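Local coordinates for protein glycoside Hydrolase (Bacteroides uniformis, PDB 5T9X) that probably hydrolyses agarose-type galactans as a family 16 glycoside hydrolase of a human gut bacterium's agarose-degrading pathway, at residues T124-D129 and G313-N318; V133-G138 and K142-T147. One frame throughout, in Å; residues are numbered along the deposited sequence.

Interaction 1 of 2, residues T124-D129 and G313-N318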
ATOM      1  N   THR A 124       5.621  -8.778  11.548  1.00 33.18           N
ATOM      2  CA  THR A 124       5.186  -8.036  12.710  1.00 33.15           C
ATOM      3  C   THR A 124       5.509  -8.796  14.000  1.00 32.28           C
ATOM      4  O   THR A 124       5.236  -9.970  14.102  1.00 36.24           O
ATOM      5  CB  THR A 124       3.689  -7.806  12.614  1.00 32.47           C
ATOM      6  OG1 THR A 124       3.438  -7.118  11.395  1.00 35.39           O
ATOM      7  CG2 THR A 124       3.177  -6.969  13.757  1.00 32.78           C
ATOM      8  N   SER A 125       6.079  -8.111  14.979  1.00 31.46           N
ATOM      9  CA  SER A 125       6.371  -8.702  16.267  1.00 31.02           C
ATOM     10  C   SER A 125       6.173  -7.661  17.330  1.00 30.87           C
ATOM     11  O   SER A 125       5.948  -6.503  17.025  1.00 32.51           O
ATOM     12  CB  SER A 125       7.804  -9.237  16.310  1.00 30.47           C
ATOM     13  OG  SER A 125       8.758  -8.195  16.416  1.00 31.27           O
ATOM     14  N   ARG A 126       6.271  -8.091  18.578  1.00 31.47           N
ATOM     15  CA  ARG A 126       6.255  -7.200  19.722  1.00 31.87           C
ATOM     16  C   ARG A 126       7.090  -7.835  20.829  1.00 33.74           C
ATOM     17  O   ARG A 126       6.632  -8.764  21.488  1.00 31.24           O
ATOM     18  CB  ARG A 126       4.812  -6.939  20.193  1.00 30.51           C
ATOM     19  CG  ARG A 126       4.732  -5.968  21.356  1.00 28.58           C
ATOM     20  CD  ARG A 126       3.321  -5.714  21.827  1.00 28.04           C
ATOM     21  NE  ARG A 126       2.482  -5.098  20.804  1.00 28.26           N
ATOM     22  CZ  ARG A 126       1.267  -5.514  20.432  1.00 29.01           C
ATOM     23  NH1 ARG A 126       0.677  -6.547  21.009  1.00 28.34           N
ATOM     24  NH2 ARG A 126       0.610  -4.876  19.461  1.00 30.97           N
ATOM     25  N   PRO A 127       8.311  -7.336  21.052  1.00 37.97           N
ATOM     26  CA  PRO A 127       9.124  -7.827  22.170  1.00 41.42           C
ATOM     27  C   PRO A 127       8.474  -7.657  23.562  1.00 45.94           C
ATOM     28  O   PRO A 127       7.501  -6.909  23.712  1.00 47.74           O
ATOM     29  CB  PRO A 127      10.380  -6.960  22.098  1.00 40.26           C
ATOM     30  CG  PRO A 127      10.387  -6.373  20.745  1.00 40.43           C
ATOM     31  CD  PRO A 127       8.966  -6.224  20.351  1.00 39.08           C
ATOM     32  N   ASP A 128       9.015  -8.344  24.567  1.00 50.99           N
ATOM     33  CA  ASP A 128       8.540  -8.179  25.957  1.00 57.24           C
ATOM     34  C   ASP A 128       8.881  -6.782  26.466  1.00 53.66           C
ATOM     35  O   ASP A 128       8.075  -6.119  27.104  1.00 48.43           O
ATOM     36  CB  ASP A 128       9.195  -9.210  26.893  1.00 62.04           C
ATOM     37  CG  ASP A 128       8.800 -10.641  26.573  1.00 67.67           C
ATOM     38  OD1 ASP A 128       7.620 -10.873  26.224  1.00 66.83           O
ATOM     39  OD2 ASP A 128       9.676 -11.534  26.685  1.00 74.58           O
ATOM     40  N   ASP A 129      10.098  -6.359  26.145  1.00 52.58           N
ATOM     41  CA  ASP A 129      10.638  -5.069  26.555  1.00 51.97           C
ATOM     42  C   ASP A 129      10.235  -3.864  25.662  1.00 47.37           C
ATOM     43  O   ASP A 129      10.827  -2.799  25.787  1.00 46.85           O
ATOM     44  CB  ASP A 129      12.182  -5.179  26.631  1.00 56.43           C
ATOM     45  CG  ASP A 129      12.811  -5.682  25.318  1.00 64.17           C
ATOM     46  OD1 ASP A 129      12.433  -6.794  24.869  1.00 67.02           O
ATOM     47  OD2 ASP A 129      13.676  -4.985  24.742  1.00 69.11           O
ATOM     48  N   GLY A 313      -9.074  -0.770  20.022  1.00 27.97           N
ATOM     49  CA  GLY A 313      -8.868  -2.175  20.353  1.00 28.05           C
ATOM     50  C   GLY A 313      -8.449  -3.110  19.213  1.00 29.53           C
ATOM     51  O   GLY A 313      -8.425  -4.332  19.401  1.00 28.52           O
ATOM     52  N   LEU A 314      -8.099  -2.575  18.040  1.00 29.15           N
ATOM     53  CA  LEU A 314      -7.701  -3.441  16.912  1.00 29.12           C
ATOM     54  C   LEU A 314      -6.184  -3.557  16.710  1.00 29.12           C
ATOM     55  O   LEU A 314      -5.734  -4.001  15.652  1.00 31.94           O
ATOM     56  CB  LEU A 314      -8.435  -3.019  15.622  1.00 28.76           C
ATOM     57  CG  LEU A 314      -9.903  -3.418  15.721  1.00 29.04           C
ATOM     58  CD1 LEU A 314     -10.783  -2.510  14.907  1.00 30.85           C
ATOM     59  CD2 LEU A 314     -10.098  -4.841  15.274  1.00 30.66           C
ATOM     60  N   SER A 315      -5.390  -3.180  17.712  1.00 29.19           N
ATOM     61  CA  SER A 315      -3.963  -3.482  17.697  1.00 29.10           C
ATOM     62  C   SER A 315      -3.862  -5.010  17.856  1.00 31.29           C
ATOM     63  O   SER A 315      -4.720  -5.608  18.500  1.00 33.18           O
ATOM     64  CB  SER A 315      -3.242  -2.739  18.812  1.00 29.15           C
ATOM     65  OG  SER A 315      -1.836  -2.992  18.807  1.00 31.02           O
ATOM     66  N   PRO A 316      -2.879  -5.665  17.205  1.00 33.55           N
ATOM     67  CA  PRO A 316      -2.777  -7.121  17.378  1.00 33.62           C
ATOM     68  C   PRO A 316      -2.359  -7.517  18.789  1.00 34.83           C
ATOM     69  O   PRO A 316      -1.457  -6.899  19.359  1.00 35.01           O
ATOM     70  CB  PRO A 316      -1.678  -7.536  16.401  1.00 32.80           C
ATOM     71  CG  PRO A 316      -1.508  -6.398  15.495  1.00 33.99           C
ATOM     72  CD  PRO A 316      -1.929  -5.162  16.202  1.00 33.28           C
ATOM     73  N   THR A 317      -3.003  -8.556  19.322  1.00 36.15           N
ATOM     74  CA  THR A 317      -2.699  -9.081  20.669  1.00 34.95           C
ATOM     75  C   THR A 317      -1.391  -9.852  20.632  1.00 34.99           C
ATOM     76  O   THR A 317      -0.961 -10.331  19.582  1.00 35.98           O
ATOM     77  CB  THR A 317      -3.822 -10.022  21.196  1.00 32.99           C
ATOM     78  OG1 THR A 317      -3.878 -11.223  20.403  1.00 34.66           O
ATOM     79  CG2 THR A 317      -5.182  -9.338  21.160  1.00 30.98           C
ATOM     80  N   ASN A 318      -0.758  -9.998  21.782  1.00 36.00           N
ATOM     81  CA  ASN A 318       0.443 -10.829  21.868  1.00 36.53           C
ATOM     82  C   ASN A 318       0.161 -12.289  21.409  1.00 36.21           C
ATOM     83  O   ASN A 318       1.022 -12.926  20.786  1.00 32.18           O
ATOM     84  CB  ASN A 318       1.013 -10.780  23.294  1.00 37.73           C
ATOM     85  CG  ASN A 318       1.598  -9.422  23.637  1.00 37.97           C
ATOM     86  OD1 ASN A 318       2.554  -8.990  23.015  1.00 41.09           O
ATOM     87  ND2 ASN A 318       1.029  -8.749  24.623  1.00 37.37           N
TER

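Interaction 2 of 2, residues V133-G138 and K142-T147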
ATOM      1  N   VAL A 133       4.063   3.860  23.803  1.00 31.48           N
ATOM      2  CA  VAL A 133       3.831   5.074  23.004  1.00 32.71           C
ATOM      3  C   VAL A 133       2.448   5.619  23.288  1.00 31.72           C
ATOM      4  O   VAL A 133       1.539   4.859  23.614  1.00 32.05           O
ATOM      5  CB  VAL A 133       4.001   4.837  21.489  1.00 33.07           C
ATOM      6  CG1 VAL A 133       5.361   4.232  21.201  1.00 35.38           C
ATOM      7  CG2 VAL A 133       2.926   3.917  20.958  1.00 35.54           C
ATOM      8  N   LYS A 134       2.308   6.934  23.176  1.00 31.41           N
ATOM      9  CA  LYS A 134       1.033   7.600  23.343  1.00 33.47           C
ATOM     10  C   LYS A 134       0.346   7.627  21.990  1.00 31.96           C
ATOM     11  O   LYS A 134       0.900   8.114  21.023  1.00 31.21           O
ATOM     12  CB  LYS A 134       1.264   9.024  23.863  1.00 38.42           C
ATOM     13  CG  LYS A 134       0.025   9.813  24.247  1.00 42.20           C
ATOM     14  CD  LYS A 134       0.329  11.309  24.219  1.00 48.18           C
ATOM     15  CE  LYS A 134      -0.520  12.113  25.188  1.00 52.19           C
ATOM     16  NZ  LYS A 134      -0.320  11.645  26.602  1.00 55.06           N
ATOM     17  N   VAL A 135      -0.873   7.111  21.937  1.00 32.79           N
ATOM     18  CA  VAL A 135      -1.645   7.021  20.706  1.00 33.48           C
ATOM     19  C   VAL A 135      -2.806   7.997  20.765  1.00 34.48           C
ATOM     20  O   VAL A 135      -3.485   8.079  21.774  1.00 31.89           O
ATOM     21  CB  VAL A 135      -2.188   5.589  20.502  1.00 32.11           C
ATOM     22  CG1 VAL A 135      -3.038   5.499  19.244  1.00 33.16           C
ATOM     23  CG2 VAL A 135      -1.046   4.596  20.430  1.00 32.26           C
ATOM     24  N   THR A 136      -3.054   8.687  19.660  1.00 41.07           N
ATOM     25  CA  THR A 136      -4.098   9.709  19.586  1.00 48.08           C
ATOM     26  C   THR A 136      -4.943   9.598  18.299  1.00 53.42           C
ATOM     27  O   THR A 136      -4.417   9.385  17.212  1.00 59.75           O
ATOM     28  CB  THR A 136      -3.447  11.096  19.697  1.00 48.37           C
ATOM     29  OG1 THR A 136      -3.027  11.290  21.057  1.00 44.14           O
ATOM     30  CG2 THR A 136      -4.416  12.235  19.266  1.00 52.37           C
ATOM     31  N   SER A 137      -6.255   9.748  18.449  1.00 58.43           N
ATOM     32  CA  SER A 137      -7.171   9.836  17.310  1.00 67.65           C
ATOM     33  C   SER A 137      -8.480  10.439  17.815  1.00 72.50           C
ATOM     34  O   SER A 137      -8.985  10.052  18.872  1.00 67.20           O
ATOM     35  CB  SER A 137      -7.402   8.465  16.653  1.00 67.52           C
ATOM     36  OG  SER A 137      -8.119   8.581  15.434  1.00 64.41           O
ATOM     37  N   GLY A 138      -9.011  11.393  17.058  1.00 81.99           N
ATOM     38  CA  GLY A 138      -9.950  12.366  17.607  1.00 87.47           C
ATOM     39  C   GLY A 138      -9.208  13.094  18.722  1.00 90.20           C
ATOM     40  O   GLY A 138      -8.159  13.714  18.491  1.00 87.13           O
ATOM     41  N   LYS A 142      -4.376   7.368  24.721  1.00 43.02           N
ATOM     42  CA  LYS A 142      -4.165   6.017  25.230  1.00 41.25           C
ATOM     43  C   LYS A 142      -2.673   5.627  25.178  1.00 38.51           C
ATOM     44  O   LYS A 142      -2.002   5.879  24.189  1.00 36.48           O
ATOM     45  CB  LYS A 142      -5.007   5.048  24.405  1.00 42.68           C
ATOM     46  CG  LYS A 142      -5.372   3.755  25.104  1.00 47.29           C
ATOM     47  CD  LYS A 142      -6.657   3.160  24.535  1.00 52.44           C
ATOM     48  CE  LYS A 142      -7.177   2.008  25.387  1.00 59.28           C
ATOM     49  NZ  LYS A 142      -8.575   1.661  24.997  1.00 61.72           N
ATOM     50  N   MET A 143      -2.152   5.055  26.255  1.00 36.83           N
ATOM     51  CA  MET A 143      -0.797   4.542  26.266  1.00 39.10           C
ATOM     52  C   MET A 143      -0.861   3.088  25.857  1.00 38.70           C
ATOM     53  O   MET A 143      -1.589   2.344  26.469  1.00 40.11           O
ATOM     54  CB  MET A 143      -0.196   4.643  27.673  1.00 40.70           C
ATOM     55  CG  MET A 143      -0.139   6.052  28.244  1.00 42.72           C
ATOM     56  SD  MET A 143       0.710   7.270  27.212  1.00 46.74           S
ATOM     57  CE  MET A 143       2.365   6.585  27.176  1.00 46.06           C
ATOM     58  N   MET A 144      -0.111   2.686  24.834  1.00 39.06           N
ATOM     59  CA  MET A 144      -0.061   1.274  24.419  1.00 40.10           C
ATOM     60  C   MET A 144       1.350   0.789  24.223  1.00 36.65           C
ATOM     61  O   MET A 144       2.250   1.593  24.036  1.00 34.48           O
ATOM     62  CB  MET A 144      -0.754   1.073  23.092  1.00 43.13           C
ATOM     63  CG  MET A 144      -2.014   1.874  22.962  1.00 45.43           C
ATOM     64  SD  MET A 144      -2.980   1.189  21.634  1.00 47.13           S
ATOM     65  CE  MET A 144      -4.280   2.390  21.649  1.00 48.47           C
ATOM     66  N   PRO A 145       1.538  -0.534  24.226  1.00 35.13           N
ATOM     67  CA  PRO A 145       2.824  -1.053  23.785  1.00 33.45           C
ATOM     68  C   PRO A 145       2.981  -0.886  22.278  1.00 31.38           C
ATOM     69  O   PRO A 145       2.018  -1.060  21.522  1.00 31.07           O
ATOM     70  CB  PRO A 145       2.768  -2.538  24.155  1.00 34.35           C
ATOM     71  CG  PRO A 145       1.604  -2.685  25.084  1.00 36.35           C
ATOM     72  CD  PRO A 145       0.643  -1.609  24.684  1.00 36.11           C
ATOM     73  N   GLY A 146       4.193  -0.536  21.863  1.00 29.93           N
ATOM     74  CA  GLY A 146       4.549  -0.440  20.462  1.00 29.10           C
ATOM     75  C   GLY A 146       4.406  -1.749  19.712  1.00 28.36           C
ATOM     76  O   GLY A 146       4.405  -2.819  20.312  1.00 27.83           O
ATOM     77  N   THR A 147       4.267  -1.645  18.396  1.00 26.98           N
ATOM     78  CA  THR A 147       4.178  -2.794  17.529  1.00 27.14           C
ATOM     79  C   THR A 147       5.253  -2.655  16.462  1.00 26.14           C
ATOM     80  O   THR A 147       5.227  -1.711  15.705  1.00 26.73           O
ATOM     81  CB  THR A 147       2.795  -2.851  16.908  1.00 28.10           C
ATOM     82  OG1 THR A 147       1.811  -2.747  17.956  1.00 29.48           O
ATOM     83  CG2 THR A 147       2.616  -4.137  16.161  1.00 28.79           C
TER

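Interaction 1 of 2, residues T124-D129 and G313-N318
Arg126 reaches from one surface loop to the backbone of another and holds Pro316 by its carbonyl oxygen. Its CB and CG start beside the side chain of Asn318. CG lies anti to the backbone N (chi1 -178°), which sends the chain toward residues 313-318. CD comes next and lies 3.6 Å from Asn318 OD1. The chain then bends at chi3. NE donates to Gly146 O, outside the two loops. At the tip, NH1 and NH2 both donate hydrogen bonds to Pro316 O, an end-on grip of one oxygen. NH1 lies 2.7 Å from Pro316 O, and NH2 lies 2.9 Å from the same Pro316 O. The oxygen sits at the guanidinium edge, in its plane, and both donors lie in the carbonyl plane. NH2 is also hydrogen-bonded to Thr147 OG1. The amide of Asn318 stands almost perpendicular to the guanidinium, at 86°. Ser315 OG lies 3.2 Å from Arg126 NH2 and is hydrogen-bonded to Asp305. A methionine in place of Arg126 would probably leave Pro316 O without these two donors and cut the polar link between the loops. The contact lies at the surface, between the loop after strand 119-122 and the loop that follows helix 307-310. Strand 140-154 runs beside both loops, with Thr147 touching Thr124 and Ser315.

Interaction 2 of 2, residues V133-G138 and K142-T147
Val133, Lys134 and Val135 pair with Met144, Met143 and Lys142 in antiparallel register; the short strand axes pass 4.7 Å apart, their N-to-C directions 127° from one another. Val133 and Met144 form a hydrogen-bonded pair. Val133 N is 2.9 Å from Met144 O, and Met144 N is 3.0 Å from Val133 O. Val135 and Lys142 form the next such pair. Here Val135 N lies 2.8 Å from Lys142 O in a nearly straight bond. The return bond, from Lys142 N to Val135 O, is longer at 3.2 Å and more bent, with 137° at the hydrogen. Between these pairs, Lys134 and Met143 are a non-hydrogen-bonded pair. CA-H...O contacts from Met143 CA to Val133 O and from Lys134 CA to Lys142 O add to the pairing.

Val133, Val135, Lys142 and Met144 point to one face of the hairpin, though the end of Lys142 leads off from it. Val135 and Met144 meet there at about a right angle. Val135 CG2 is 3.8 Å from Met144 CG. Met144 extends beyond CG (chi2 -162°), and this carries its CE to the CB of Val135. Helix 307-310 backs this face: Val135 touches Ser307 and Met144 touches Ala310.

Lys134 and Met143 are on the other, exposed face. Met143 folds back at chi2 and chi3, and its sulfur crosses obliquely over the start of the lysine chain. Its SD is 3.8 Å from Lys134 CB. The amine of Lys134 forms a salt bridge with Glu141, near the turn.

The chemistry is therefore two-sided. Backbone bonds fix the register of this beta hairpin. Val135 and Met144, both buried, give one face an apolar core against helix 307-310, while a thioether packs on the lysine chain on the outer one.

The two interactions lie 12 Å apart, centre to centre, on the same side of the chain's centre. In chain order, 124-129 comes first, then both strands of interaction 2, and 313-318 far later. Strand 132-137 pairs with 140-154, which carries the hairpin into the mixed sheet. Interaction 1 joins loops distant in sequence. Strand 140-154 connects them: Gly146 and Thr147 follow the paired residues of the hairpin and meet Arg126. Helix 307-310 packs on the hairpin and leads into 313-318. In the beta-sandwich (jelly roll) of family GH16, Arg126 thus ties the hairpin's end and both loops together at the periphery of the mixed sheet. None of these residues belongs to the sodium site.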